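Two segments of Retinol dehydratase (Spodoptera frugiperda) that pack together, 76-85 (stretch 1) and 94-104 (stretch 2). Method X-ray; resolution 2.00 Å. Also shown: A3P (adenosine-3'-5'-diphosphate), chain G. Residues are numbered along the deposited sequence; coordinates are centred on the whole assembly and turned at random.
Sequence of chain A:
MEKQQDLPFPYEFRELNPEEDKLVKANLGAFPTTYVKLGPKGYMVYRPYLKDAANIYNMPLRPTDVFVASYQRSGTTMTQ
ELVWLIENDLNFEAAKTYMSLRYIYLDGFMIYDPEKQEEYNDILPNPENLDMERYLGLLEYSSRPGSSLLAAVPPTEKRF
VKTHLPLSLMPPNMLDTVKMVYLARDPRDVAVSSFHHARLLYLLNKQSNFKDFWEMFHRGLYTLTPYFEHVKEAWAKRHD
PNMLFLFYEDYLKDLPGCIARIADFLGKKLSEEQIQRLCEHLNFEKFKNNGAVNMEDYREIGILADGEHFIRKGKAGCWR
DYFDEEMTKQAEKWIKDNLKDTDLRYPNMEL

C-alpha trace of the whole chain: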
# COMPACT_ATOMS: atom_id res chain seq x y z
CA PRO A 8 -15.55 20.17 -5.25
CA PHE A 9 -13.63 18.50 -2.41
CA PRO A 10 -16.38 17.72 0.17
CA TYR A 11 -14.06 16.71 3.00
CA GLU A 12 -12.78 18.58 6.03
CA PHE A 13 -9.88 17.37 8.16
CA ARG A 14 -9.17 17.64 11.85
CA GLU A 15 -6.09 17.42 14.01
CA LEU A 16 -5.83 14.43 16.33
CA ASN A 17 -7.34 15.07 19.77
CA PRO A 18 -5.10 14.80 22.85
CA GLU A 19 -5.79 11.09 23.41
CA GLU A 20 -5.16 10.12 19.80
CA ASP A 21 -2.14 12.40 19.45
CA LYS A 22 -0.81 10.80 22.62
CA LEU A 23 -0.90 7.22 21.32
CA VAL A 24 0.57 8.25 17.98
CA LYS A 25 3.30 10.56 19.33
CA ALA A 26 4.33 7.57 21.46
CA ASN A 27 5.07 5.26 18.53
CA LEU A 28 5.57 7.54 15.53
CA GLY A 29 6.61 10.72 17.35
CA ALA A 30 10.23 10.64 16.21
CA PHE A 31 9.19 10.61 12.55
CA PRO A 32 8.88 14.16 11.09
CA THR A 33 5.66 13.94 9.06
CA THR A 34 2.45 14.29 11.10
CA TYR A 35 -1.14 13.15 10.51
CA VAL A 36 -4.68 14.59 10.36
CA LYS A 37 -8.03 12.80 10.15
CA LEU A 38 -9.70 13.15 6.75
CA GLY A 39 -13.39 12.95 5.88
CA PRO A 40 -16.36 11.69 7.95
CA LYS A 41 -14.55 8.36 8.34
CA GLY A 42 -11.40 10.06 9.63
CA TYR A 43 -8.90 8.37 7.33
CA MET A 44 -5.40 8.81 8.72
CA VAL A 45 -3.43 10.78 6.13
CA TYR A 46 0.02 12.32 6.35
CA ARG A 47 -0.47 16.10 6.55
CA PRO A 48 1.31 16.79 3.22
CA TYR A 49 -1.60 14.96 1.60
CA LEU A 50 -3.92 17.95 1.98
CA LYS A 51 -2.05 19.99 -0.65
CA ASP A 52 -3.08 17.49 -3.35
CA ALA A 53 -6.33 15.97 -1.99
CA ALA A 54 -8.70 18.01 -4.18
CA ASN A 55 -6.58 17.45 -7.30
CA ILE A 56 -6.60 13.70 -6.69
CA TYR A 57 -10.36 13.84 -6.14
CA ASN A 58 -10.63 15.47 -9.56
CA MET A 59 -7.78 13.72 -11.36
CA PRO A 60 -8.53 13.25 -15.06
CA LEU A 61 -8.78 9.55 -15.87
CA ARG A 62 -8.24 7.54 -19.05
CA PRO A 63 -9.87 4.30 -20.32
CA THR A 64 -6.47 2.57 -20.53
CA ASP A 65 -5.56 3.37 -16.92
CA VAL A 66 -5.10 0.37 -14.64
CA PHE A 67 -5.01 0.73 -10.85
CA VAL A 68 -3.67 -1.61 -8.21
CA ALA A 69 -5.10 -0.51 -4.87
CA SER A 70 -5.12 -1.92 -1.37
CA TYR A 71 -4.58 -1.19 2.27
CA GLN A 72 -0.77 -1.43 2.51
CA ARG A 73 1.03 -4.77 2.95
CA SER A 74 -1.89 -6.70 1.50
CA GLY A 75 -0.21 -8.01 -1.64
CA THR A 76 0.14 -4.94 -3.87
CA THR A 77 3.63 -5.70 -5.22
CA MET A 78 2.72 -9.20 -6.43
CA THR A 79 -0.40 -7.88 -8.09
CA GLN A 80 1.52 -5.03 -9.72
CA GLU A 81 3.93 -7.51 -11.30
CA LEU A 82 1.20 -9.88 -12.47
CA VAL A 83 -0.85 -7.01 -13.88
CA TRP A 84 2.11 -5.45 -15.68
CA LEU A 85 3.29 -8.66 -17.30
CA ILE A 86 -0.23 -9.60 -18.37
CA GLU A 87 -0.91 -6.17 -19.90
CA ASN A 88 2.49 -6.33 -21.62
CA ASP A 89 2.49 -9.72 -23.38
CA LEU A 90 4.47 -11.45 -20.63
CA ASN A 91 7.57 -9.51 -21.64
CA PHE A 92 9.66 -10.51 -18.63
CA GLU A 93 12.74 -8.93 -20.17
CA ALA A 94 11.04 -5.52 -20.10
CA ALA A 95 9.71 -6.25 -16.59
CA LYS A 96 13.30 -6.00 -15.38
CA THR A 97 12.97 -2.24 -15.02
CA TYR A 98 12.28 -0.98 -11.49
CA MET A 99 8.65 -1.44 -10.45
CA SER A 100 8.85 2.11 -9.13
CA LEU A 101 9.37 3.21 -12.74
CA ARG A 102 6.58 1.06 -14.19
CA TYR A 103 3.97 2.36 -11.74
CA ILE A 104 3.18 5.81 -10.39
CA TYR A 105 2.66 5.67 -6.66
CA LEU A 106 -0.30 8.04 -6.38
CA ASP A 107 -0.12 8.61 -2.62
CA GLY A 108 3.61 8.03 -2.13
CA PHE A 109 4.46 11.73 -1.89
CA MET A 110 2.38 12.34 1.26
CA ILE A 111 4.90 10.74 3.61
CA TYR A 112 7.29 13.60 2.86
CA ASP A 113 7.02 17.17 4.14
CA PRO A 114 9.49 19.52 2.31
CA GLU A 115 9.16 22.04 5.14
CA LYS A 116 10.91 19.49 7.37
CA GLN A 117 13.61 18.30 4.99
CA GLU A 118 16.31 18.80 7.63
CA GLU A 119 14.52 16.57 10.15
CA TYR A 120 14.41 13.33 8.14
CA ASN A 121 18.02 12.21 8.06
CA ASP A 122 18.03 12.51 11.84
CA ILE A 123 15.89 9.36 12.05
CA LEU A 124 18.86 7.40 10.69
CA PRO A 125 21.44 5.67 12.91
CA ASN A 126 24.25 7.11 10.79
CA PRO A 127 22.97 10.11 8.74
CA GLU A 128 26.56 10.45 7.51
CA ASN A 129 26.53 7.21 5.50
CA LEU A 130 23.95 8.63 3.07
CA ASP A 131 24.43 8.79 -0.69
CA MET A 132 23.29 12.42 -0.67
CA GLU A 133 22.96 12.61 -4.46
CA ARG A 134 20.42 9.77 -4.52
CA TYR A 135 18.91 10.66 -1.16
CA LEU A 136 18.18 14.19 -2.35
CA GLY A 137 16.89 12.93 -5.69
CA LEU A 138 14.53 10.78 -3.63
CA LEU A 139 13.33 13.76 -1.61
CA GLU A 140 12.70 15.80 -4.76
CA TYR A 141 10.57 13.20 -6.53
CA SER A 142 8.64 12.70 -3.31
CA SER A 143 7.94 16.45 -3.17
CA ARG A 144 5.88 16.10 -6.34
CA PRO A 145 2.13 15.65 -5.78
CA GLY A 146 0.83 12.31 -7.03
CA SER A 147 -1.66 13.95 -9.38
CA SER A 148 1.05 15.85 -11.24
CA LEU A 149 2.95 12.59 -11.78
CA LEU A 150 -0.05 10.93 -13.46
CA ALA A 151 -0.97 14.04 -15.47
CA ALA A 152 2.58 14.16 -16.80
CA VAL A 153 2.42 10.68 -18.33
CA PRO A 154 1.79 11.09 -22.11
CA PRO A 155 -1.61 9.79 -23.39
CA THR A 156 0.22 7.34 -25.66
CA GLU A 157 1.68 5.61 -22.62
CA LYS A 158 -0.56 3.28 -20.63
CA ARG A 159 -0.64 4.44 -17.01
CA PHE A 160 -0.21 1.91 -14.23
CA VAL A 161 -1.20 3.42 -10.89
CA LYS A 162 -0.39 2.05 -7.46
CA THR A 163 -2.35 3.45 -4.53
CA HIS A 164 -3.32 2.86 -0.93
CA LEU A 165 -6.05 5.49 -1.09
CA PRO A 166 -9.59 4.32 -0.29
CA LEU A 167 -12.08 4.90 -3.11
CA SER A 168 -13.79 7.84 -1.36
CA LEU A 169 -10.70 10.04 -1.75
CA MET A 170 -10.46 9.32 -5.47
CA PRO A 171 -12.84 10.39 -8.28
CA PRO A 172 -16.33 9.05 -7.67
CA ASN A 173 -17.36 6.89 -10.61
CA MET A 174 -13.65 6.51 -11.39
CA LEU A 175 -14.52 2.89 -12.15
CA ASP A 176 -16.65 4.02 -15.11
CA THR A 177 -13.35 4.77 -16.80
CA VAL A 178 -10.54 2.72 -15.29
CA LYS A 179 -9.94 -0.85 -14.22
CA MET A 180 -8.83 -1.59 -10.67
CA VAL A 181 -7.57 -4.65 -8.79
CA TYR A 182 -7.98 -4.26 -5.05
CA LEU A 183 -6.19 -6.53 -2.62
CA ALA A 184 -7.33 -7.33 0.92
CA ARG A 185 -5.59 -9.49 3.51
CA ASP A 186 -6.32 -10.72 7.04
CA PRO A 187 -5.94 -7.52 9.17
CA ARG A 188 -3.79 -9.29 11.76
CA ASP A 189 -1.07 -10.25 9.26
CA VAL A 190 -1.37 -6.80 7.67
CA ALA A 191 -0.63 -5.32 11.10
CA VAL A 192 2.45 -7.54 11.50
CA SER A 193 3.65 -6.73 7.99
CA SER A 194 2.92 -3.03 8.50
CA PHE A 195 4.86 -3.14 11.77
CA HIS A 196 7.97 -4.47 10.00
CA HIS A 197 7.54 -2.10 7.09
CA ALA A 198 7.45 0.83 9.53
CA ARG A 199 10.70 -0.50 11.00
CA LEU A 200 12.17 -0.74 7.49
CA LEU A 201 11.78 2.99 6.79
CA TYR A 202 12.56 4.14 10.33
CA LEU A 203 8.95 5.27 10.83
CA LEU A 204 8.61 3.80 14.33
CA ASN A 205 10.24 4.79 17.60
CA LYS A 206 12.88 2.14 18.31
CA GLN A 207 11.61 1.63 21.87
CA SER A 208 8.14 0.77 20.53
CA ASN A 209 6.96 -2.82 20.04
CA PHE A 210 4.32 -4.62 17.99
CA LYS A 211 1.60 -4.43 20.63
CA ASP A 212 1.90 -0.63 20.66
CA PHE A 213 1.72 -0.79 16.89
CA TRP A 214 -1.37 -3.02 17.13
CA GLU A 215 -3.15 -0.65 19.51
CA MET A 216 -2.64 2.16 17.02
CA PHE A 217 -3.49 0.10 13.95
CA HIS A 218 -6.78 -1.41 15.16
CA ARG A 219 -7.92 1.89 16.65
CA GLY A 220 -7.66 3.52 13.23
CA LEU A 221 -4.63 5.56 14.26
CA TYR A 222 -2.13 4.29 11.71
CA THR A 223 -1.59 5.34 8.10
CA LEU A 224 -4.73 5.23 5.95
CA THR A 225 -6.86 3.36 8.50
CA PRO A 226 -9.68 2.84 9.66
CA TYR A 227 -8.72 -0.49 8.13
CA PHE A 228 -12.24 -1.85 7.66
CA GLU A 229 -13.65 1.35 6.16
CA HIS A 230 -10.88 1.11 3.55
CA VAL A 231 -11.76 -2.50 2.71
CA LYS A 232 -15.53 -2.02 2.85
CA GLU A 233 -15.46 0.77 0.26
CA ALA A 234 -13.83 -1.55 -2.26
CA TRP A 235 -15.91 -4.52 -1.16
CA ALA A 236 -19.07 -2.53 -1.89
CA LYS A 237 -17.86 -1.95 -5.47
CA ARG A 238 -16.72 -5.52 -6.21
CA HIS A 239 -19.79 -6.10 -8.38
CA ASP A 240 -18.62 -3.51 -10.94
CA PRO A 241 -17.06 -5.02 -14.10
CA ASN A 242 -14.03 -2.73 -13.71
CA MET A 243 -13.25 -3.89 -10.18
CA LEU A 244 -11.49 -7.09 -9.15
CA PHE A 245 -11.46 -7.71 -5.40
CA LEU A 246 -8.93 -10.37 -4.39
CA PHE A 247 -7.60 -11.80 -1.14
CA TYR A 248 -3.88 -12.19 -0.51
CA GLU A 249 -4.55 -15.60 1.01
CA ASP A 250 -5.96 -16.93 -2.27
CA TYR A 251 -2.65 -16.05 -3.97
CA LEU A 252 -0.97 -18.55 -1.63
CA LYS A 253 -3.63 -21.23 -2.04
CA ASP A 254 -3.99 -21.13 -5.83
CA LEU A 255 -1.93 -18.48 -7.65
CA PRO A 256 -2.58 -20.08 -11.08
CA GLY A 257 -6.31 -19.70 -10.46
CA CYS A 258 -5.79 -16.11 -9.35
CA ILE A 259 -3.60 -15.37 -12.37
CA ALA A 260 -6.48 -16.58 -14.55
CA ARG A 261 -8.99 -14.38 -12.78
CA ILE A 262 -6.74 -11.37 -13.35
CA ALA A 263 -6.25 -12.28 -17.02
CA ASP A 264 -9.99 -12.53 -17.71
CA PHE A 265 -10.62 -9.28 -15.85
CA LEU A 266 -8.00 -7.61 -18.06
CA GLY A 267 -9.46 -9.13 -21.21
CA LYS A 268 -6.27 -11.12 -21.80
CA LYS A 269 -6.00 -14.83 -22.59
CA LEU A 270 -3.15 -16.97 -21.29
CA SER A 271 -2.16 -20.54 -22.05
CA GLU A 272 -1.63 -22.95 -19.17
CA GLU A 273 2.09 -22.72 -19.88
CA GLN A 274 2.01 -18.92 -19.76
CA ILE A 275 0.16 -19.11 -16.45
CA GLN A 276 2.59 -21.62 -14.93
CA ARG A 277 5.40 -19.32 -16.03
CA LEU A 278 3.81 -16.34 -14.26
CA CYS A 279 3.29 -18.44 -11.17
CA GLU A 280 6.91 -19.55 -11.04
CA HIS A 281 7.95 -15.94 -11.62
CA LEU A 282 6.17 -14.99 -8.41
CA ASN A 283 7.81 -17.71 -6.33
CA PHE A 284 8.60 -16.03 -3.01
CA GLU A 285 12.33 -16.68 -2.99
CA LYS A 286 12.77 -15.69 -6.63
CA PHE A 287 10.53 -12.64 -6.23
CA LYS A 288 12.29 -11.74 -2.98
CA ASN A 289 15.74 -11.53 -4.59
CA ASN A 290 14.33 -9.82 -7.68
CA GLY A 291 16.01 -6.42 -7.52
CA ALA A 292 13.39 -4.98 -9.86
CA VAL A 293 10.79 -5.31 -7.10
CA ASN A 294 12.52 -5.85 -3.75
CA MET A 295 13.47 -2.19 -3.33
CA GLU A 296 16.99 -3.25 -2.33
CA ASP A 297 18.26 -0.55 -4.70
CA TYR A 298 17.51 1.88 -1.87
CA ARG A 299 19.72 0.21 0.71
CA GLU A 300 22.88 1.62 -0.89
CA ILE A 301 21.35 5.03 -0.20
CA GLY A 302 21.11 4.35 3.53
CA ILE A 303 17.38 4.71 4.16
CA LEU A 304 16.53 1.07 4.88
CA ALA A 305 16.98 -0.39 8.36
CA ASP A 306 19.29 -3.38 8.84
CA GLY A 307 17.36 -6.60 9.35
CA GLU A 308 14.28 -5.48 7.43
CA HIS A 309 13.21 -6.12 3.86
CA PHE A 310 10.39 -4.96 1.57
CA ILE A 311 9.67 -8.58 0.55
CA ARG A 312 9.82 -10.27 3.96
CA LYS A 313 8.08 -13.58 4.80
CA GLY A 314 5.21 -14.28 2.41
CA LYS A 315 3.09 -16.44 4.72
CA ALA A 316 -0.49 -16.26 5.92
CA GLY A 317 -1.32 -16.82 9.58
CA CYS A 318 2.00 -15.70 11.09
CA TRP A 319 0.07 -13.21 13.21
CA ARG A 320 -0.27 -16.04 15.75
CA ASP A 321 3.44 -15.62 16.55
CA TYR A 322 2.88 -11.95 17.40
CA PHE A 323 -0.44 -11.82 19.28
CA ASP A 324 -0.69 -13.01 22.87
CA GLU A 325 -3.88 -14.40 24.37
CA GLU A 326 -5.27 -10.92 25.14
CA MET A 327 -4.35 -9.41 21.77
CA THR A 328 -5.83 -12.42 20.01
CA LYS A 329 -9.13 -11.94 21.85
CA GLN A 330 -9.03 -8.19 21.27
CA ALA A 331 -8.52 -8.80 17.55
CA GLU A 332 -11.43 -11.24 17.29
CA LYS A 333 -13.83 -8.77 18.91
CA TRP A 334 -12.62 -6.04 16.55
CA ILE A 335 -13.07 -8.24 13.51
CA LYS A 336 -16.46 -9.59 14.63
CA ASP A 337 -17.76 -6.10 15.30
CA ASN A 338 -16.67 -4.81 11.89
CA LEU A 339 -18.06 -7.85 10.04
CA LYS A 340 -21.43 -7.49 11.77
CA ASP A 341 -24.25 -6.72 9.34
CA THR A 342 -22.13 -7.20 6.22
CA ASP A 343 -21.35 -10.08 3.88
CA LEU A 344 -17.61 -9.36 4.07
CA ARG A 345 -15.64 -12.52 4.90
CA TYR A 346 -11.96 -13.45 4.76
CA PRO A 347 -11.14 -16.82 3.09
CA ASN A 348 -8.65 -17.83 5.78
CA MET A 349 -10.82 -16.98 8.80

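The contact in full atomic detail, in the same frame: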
# COMPACT_ATOMS: atom_id res chain seq x y z
N THR A 76 0.08 -5.86 -2.73
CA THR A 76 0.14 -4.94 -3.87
C THR A 76 1.28 -5.22 -4.86
O THR A 76 1.06 -5.22 -6.08
CB THR A 76 0.28 -3.48 -3.39
OG1 THR A 76 -0.56 -3.28 -2.24
CG2 THR A 76 -0.14 -2.50 -4.48
N THR A 77 2.48 -5.47 -4.35
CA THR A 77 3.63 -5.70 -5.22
C THR A 77 3.44 -6.88 -6.17
O THR A 77 3.71 -6.76 -7.36
CB THR A 77 4.92 -5.93 -4.40
OG1 THR A 77 4.99 -4.94 -3.36
CG2 THR A 77 6.14 -5.78 -5.30
N MET A 78 2.98 -8.01 -5.63
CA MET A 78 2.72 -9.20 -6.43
C MET A 78 1.77 -8.85 -7.55
O MET A 78 2.03 -9.12 -8.73
CB MET A 78 2.03 -10.28 -5.60
CG MET A 78 2.78 -10.73 -4.39
SD MET A 78 1.74 -11.79 -3.43
CE MET A 78 1.73 -13.26 -4.47
N THR A 79 0.64 -8.27 -7.16
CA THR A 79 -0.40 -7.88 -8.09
C THR A 79 0.14 -6.94 -9.16
O THR A 79 -0.18 -7.09 -10.34
CB THR A 79 -1.56 -7.18 -7.35
OG1 THR A 79 -2.02 -8.02 -6.29
CG2 THR A 79 -2.72 -6.90 -8.31
N GLN A 80 0.95 -5.97 -8.75
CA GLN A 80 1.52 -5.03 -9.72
C GLN A 80 2.32 -5.77 -10.79
O GLN A 80 2.23 -5.44 -11.97
CB GLN A 80 2.44 -4.03 -9.04
CG GLN A 80 1.71 -2.95 -8.29
CD GLN A 80 2.65 -2.01 -7.59
OE1 GLN A 80 3.37 -1.25 -8.23
NE2 GLN A 80 2.66 -2.06 -6.27
N GLU A 81 3.10 -6.75 -10.37
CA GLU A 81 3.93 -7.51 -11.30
C GLU A 81 3.07 -8.34 -12.23
O GLU A 81 3.29 -8.34 -13.45
CB GLU A 81 4.90 -8.41 -10.53
CG GLU A 81 5.89 -9.15 -11.42
CD GLU A 81 6.97 -8.24 -12.02
OE1 GLU A 81 7.87 -8.77 -12.69
OE2 GLU A 81 6.92 -7.01 -11.81
N LEU A 82 2.10 -9.05 -11.66
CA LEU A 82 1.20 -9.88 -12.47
C LEU A 82 0.50 -9.01 -13.50
O LEU A 82 0.51 -9.32 -14.70
CB LEU A 82 0.15 -10.55 -11.58
CG LEU A 82 0.64 -11.61 -10.60
CD1 LEU A 82 -0.53 -12.08 -9.72
CD2 LEU A 82 1.24 -12.77 -11.38
N VAL A 83 -0.12 -7.94 -13.03
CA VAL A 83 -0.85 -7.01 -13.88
C VAL A 83 0.01 -6.39 -14.98
O VAL A 83 -0.46 -6.20 -16.10
CB VAL A 83 -1.49 -5.87 -13.04
CG1 VAL A 83 -2.03 -4.77 -13.94
CG2 VAL A 83 -2.61 -6.42 -12.16
N TRP A 84 1.26 -6.07 -14.67
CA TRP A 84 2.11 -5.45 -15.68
C TRP A 84 2.49 -6.45 -16.75
O TRP A 84 2.43 -6.14 -17.94
CB TRP A 84 3.38 -4.87 -15.06
CG TRP A 84 4.02 -3.80 -15.91
CD1 TRP A 84 3.72 -2.46 -15.90
CD2 TRP A 84 5.02 -3.98 -16.91
NE1 TRP A 84 4.49 -1.80 -16.83
CE2 TRP A 84 5.30 -2.71 -17.47
CE3 TRP A 84 5.72 -5.10 -17.40
CZ2 TRP A 84 6.24 -2.52 -18.48
CZ3 TRP A 84 6.67 -4.90 -18.41
CH2 TRP A 84 6.92 -3.62 -18.94
N LEU A 85 2.89 -7.64 -16.34
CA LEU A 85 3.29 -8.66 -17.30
C LEU A 85 2.14 -9.06 -18.21
O LEU A 85 2.32 -9.23 -19.41
CB LEU A 85 3.85 -9.89 -16.58
CG LEU A 85 5.25 -9.67 -16.01
CD1 LEU A 85 5.65 -10.80 -15.07
CD2 LEU A 85 6.23 -9.56 -17.18
N ALA A 94 11.39 -6.92 -20.33
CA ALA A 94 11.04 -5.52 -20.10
C ALA A 94 10.65 -5.30 -18.63
O ALA A 94 10.82 -4.20 -18.10
CB ALA A 94 9.90 -5.11 -21.01
N ALA A 95 10.12 -6.34 -17.99
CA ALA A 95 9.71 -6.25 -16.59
C ALA A 95 10.91 -6.13 -15.64
O ALA A 95 10.75 -6.06 -14.42
CB ALA A 95 8.87 -7.45 -16.22
N LYS A 96 12.11 -6.10 -16.21
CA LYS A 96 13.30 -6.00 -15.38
C LYS A 96 13.55 -4.57 -14.90
O LYS A 96 14.39 -4.33 -14.05
CB LYS A 96 14.53 -6.53 -16.13
CG LYS A 96 14.43 -8.02 -16.43
CD LYS A 96 15.67 -8.54 -17.12
CE LYS A 96 15.55 -10.04 -17.43
NZ LYS A 96 16.81 -10.60 -18.02
N THR A 97 12.81 -3.62 -15.46
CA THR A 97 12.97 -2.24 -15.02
C THR A 97 12.34 -2.13 -13.64
O THR A 97 11.45 -2.91 -13.29
CB THR A 97 12.26 -1.25 -15.98
OG1 THR A 97 12.96 -1.20 -17.23
CG2 THR A 97 12.25 0.15 -15.39
N TYR A 98 12.81 -1.17 -12.84
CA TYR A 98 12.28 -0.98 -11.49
C TYR A 98 10.77 -0.77 -11.46
O TYR A 98 10.22 0.06 -12.20
CB TYR A 98 12.99 0.20 -10.82
CG TYR A 98 14.46 -0.06 -10.52
CD1 TYR A 98 15.46 0.73 -11.10
CD2 TYR A 98 14.85 -1.10 -9.68
CE1 TYR A 98 16.82 0.48 -10.85
CE2 TYR A 98 16.20 -1.37 -9.42
CZ TYR A 98 17.18 -0.57 -10.01
OH TYR A 98 18.51 -0.84 -9.77
N MET A 99 10.10 -1.53 -10.61
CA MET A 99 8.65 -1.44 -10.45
C MET A 99 8.27 0.01 -10.20
O MET A 99 7.27 0.50 -10.71
CB MET A 99 8.21 -2.31 -9.26
CG MET A 99 6.73 -2.30 -8.95
SD MET A 99 5.75 -3.15 -10.20
CE MET A 99 5.97 -4.85 -9.69
N SER A 100 9.10 0.71 -9.44
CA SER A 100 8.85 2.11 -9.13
C SER A 100 8.85 2.99 -10.38
O SER A 100 8.42 4.13 -10.33
CB SER A 100 9.87 2.62 -8.11
OG SER A 100 11.19 2.48 -8.60
N LEU A 101 9.35 2.46 -11.49
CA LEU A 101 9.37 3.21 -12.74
C LEU A 101 8.22 2.75 -13.64
O LEU A 101 7.82 3.46 -14.56
CB LEU A 101 10.71 3.00 -13.48
CG LEU A 101 11.88 3.96 -13.19
CD1 LEU A 101 12.02 4.21 -11.71
CD2 LEU A 101 13.17 3.36 -13.75
N ARG A 102 7.68 1.57 -13.38
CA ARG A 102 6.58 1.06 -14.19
C ARG A 102 5.22 1.51 -13.67
O ARG A 102 4.23 1.52 -14.40
CB ARG A 102 6.67 -0.47 -14.27
CG ARG A 102 7.80 -0.96 -15.20
CD ARG A 102 7.89 -2.49 -15.22
NE ARG A 102 8.54 -3.00 -14.01
CZ ARG A 102 8.27 -4.17 -13.45
NH1 ARG A 102 7.36 -4.98 -13.98
NH2 ARG A 102 8.93 -4.54 -12.35
N TYR A 103 5.19 1.90 -12.40
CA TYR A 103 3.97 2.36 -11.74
C TYR A 103 4.17 3.72 -11.09
O TYR A 103 5.26 4.04 -10.61
CB TYR A 103 3.54 1.39 -10.64
CG TYR A 103 2.79 0.16 -11.10
CD1 TYR A 103 3.45 -0.93 -11.66
CD2 TYR A 103 1.41 0.09 -10.95
CE1 TYR A 103 2.75 -2.06 -12.05
CE2 TYR A 103 0.70 -1.04 -11.34
CZ TYR A 103 1.38 -2.11 -11.89
OH TYR A 103 0.67 -3.22 -12.25
N ILE A 104 3.12 4.53 -11.07
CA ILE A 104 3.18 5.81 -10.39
C ILE A 104 2.50 5.52 -9.07
O ILE A 104 1.41 4.97 -9.03
CB ILE A 104 2.40 6.91 -11.11
CG1 ILE A 104 3.12 7.30 -12.40
CG2 ILE A 104 2.24 8.13 -10.18
CD1 ILE A 104 2.40 8.35 -13.21
P1 A3P G . 4.81 -10.16 4.77
O1P A3P G . 5.30 -8.98 5.51
O2P A3P G . 5.92 -11.03 4.34
O3P A3P G . 3.86 -10.92 5.60
P2 A3P G . 2.48 -5.03 -0.31
O4P A3P G . 3.13 -5.31 -1.60
O5P A3P G . 1.08 -4.62 -0.51
O6P A3P G . 3.25 -3.97 0.42
O5' A3P G . 2.49 -6.35 0.56
C5' A3P G . 3.70 -6.98 0.95
C4' A3P G . 3.43 -8.37 1.53
O4' A3P G . 3.36 -9.31 0.42
C3' A3P G . 4.58 -8.86 2.42
O3' A3P G . 4.02 -9.67 3.48
C2' A3P G . 5.45 -9.58 1.41
O2' A3P G . 6.50 -10.40 1.89
C1' A3P G . 4.38 -10.30 0.60
N9 A3P G . 4.88 -10.75 -0.71
C8 A3P G . 5.59 -10.06 -1.67
N7 A3P G . 5.89 -10.74 -2.75
C5 A3P G . 5.33 -11.99 -2.49
C6 A3P G . 5.28 -13.22 -3.24
N6 A3P G . 5.82 -13.36 -4.45
N1 A3P G . 4.62 -14.31 -2.68
C2 A3P G . 4.04 -14.20 -1.44
N3 A3P G . 4.03 -13.10 -0.63
C4 A3P G . 4.69 -12.02 -1.22
O HOH W 1 10.52 -8.00 -12.64
O HOH W 2 4.78 1.18 -17.18

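Stretch 1 is helical throughout, and it meets stretch 2 along the line of Gln80, Glu81 and Trp84; together the two bury 558 Å² of surface. The polar centre is a salt bridge between Glu81 and Arg102. Arg102 NH1 donates to Glu81 OE2 at 3.0 Å with an N-H...acceptor angle of 149°, and Arg102 NH2 donates to the same Glu81 OE2 at 3.2 Å and 138°, so one carboxylate oxygen takes both bonds at the edge of the guanidinium. Although the CA-to-CB bond of Glu81 points away overall, with CB still touching stretch 2, chi1 t and chi2 p bring its carboxylate back. Its other oxygen is also satisfied: water 1 donates to Glu81 OE1 at 2.8 Å and to Ala95 O at 2.6 Å, bridging the stretches, and Glu81 OE1 has a further partner elsewhere in the structure.

Within stretch 2, Arg102 NE and Arg102 NH2 also reach Thr97 O at 3.0 and 3.1 Å, but angles of 126° and 123° make both bonds weak. Arg102 NH2 also lies 3.1 Å from Ala95 O, where the angle is too poor for a hydrogen bond.

Arginine suits this buried position because its aliphatic part is used as well. Arg102 CD sits over one face of Trp84, 3.6 Å from the centroid of the six-membered ring and 17° off its normal, a CH-pi contact. Arg102 CZ is 5.0 Å from the centroid of the Trp84 six-membered ring, so any cation-pi attraction is weak at most. The indole nitrogen is satisfied through water 2, which accepts from Trp84 NE1 at 3.0 Å and donates to Arg102 O at 2.9 Å. At the ring's edge, Trp84 CH2 meets Ala94 CB at 3.9 Å. Ala95 CB packs 3.5 Å from Leu85 CD2 and 4.0 Å from Trp84 CZ3, its single methyl packing against both.

Tyr103 supplies a second polar anchor: Tyr103 OH donates to Gln80 O at 2.7 Å. That carbonyl also accepts the helical bond from Trp84 N at 2.9 Å, and so serves two donors. Gln80 CG lies over the Tyr103 ring, 3.8 Å from its centroid and 15° off the normal, so a methylene of a polar residue covers an aromatic face, over which Gln80 OE1 also lies, 3.2 Å from Tyr103 CG. The Gln80 amide makes no hydrogen bond across the stretches. Met99, with chi1 t and chi2 p, fills the neighbouring space: Met99 CG is 3.6 Å from Gln80 OE1, and Met99 CE is 3.2 Å from Glu81 OE2.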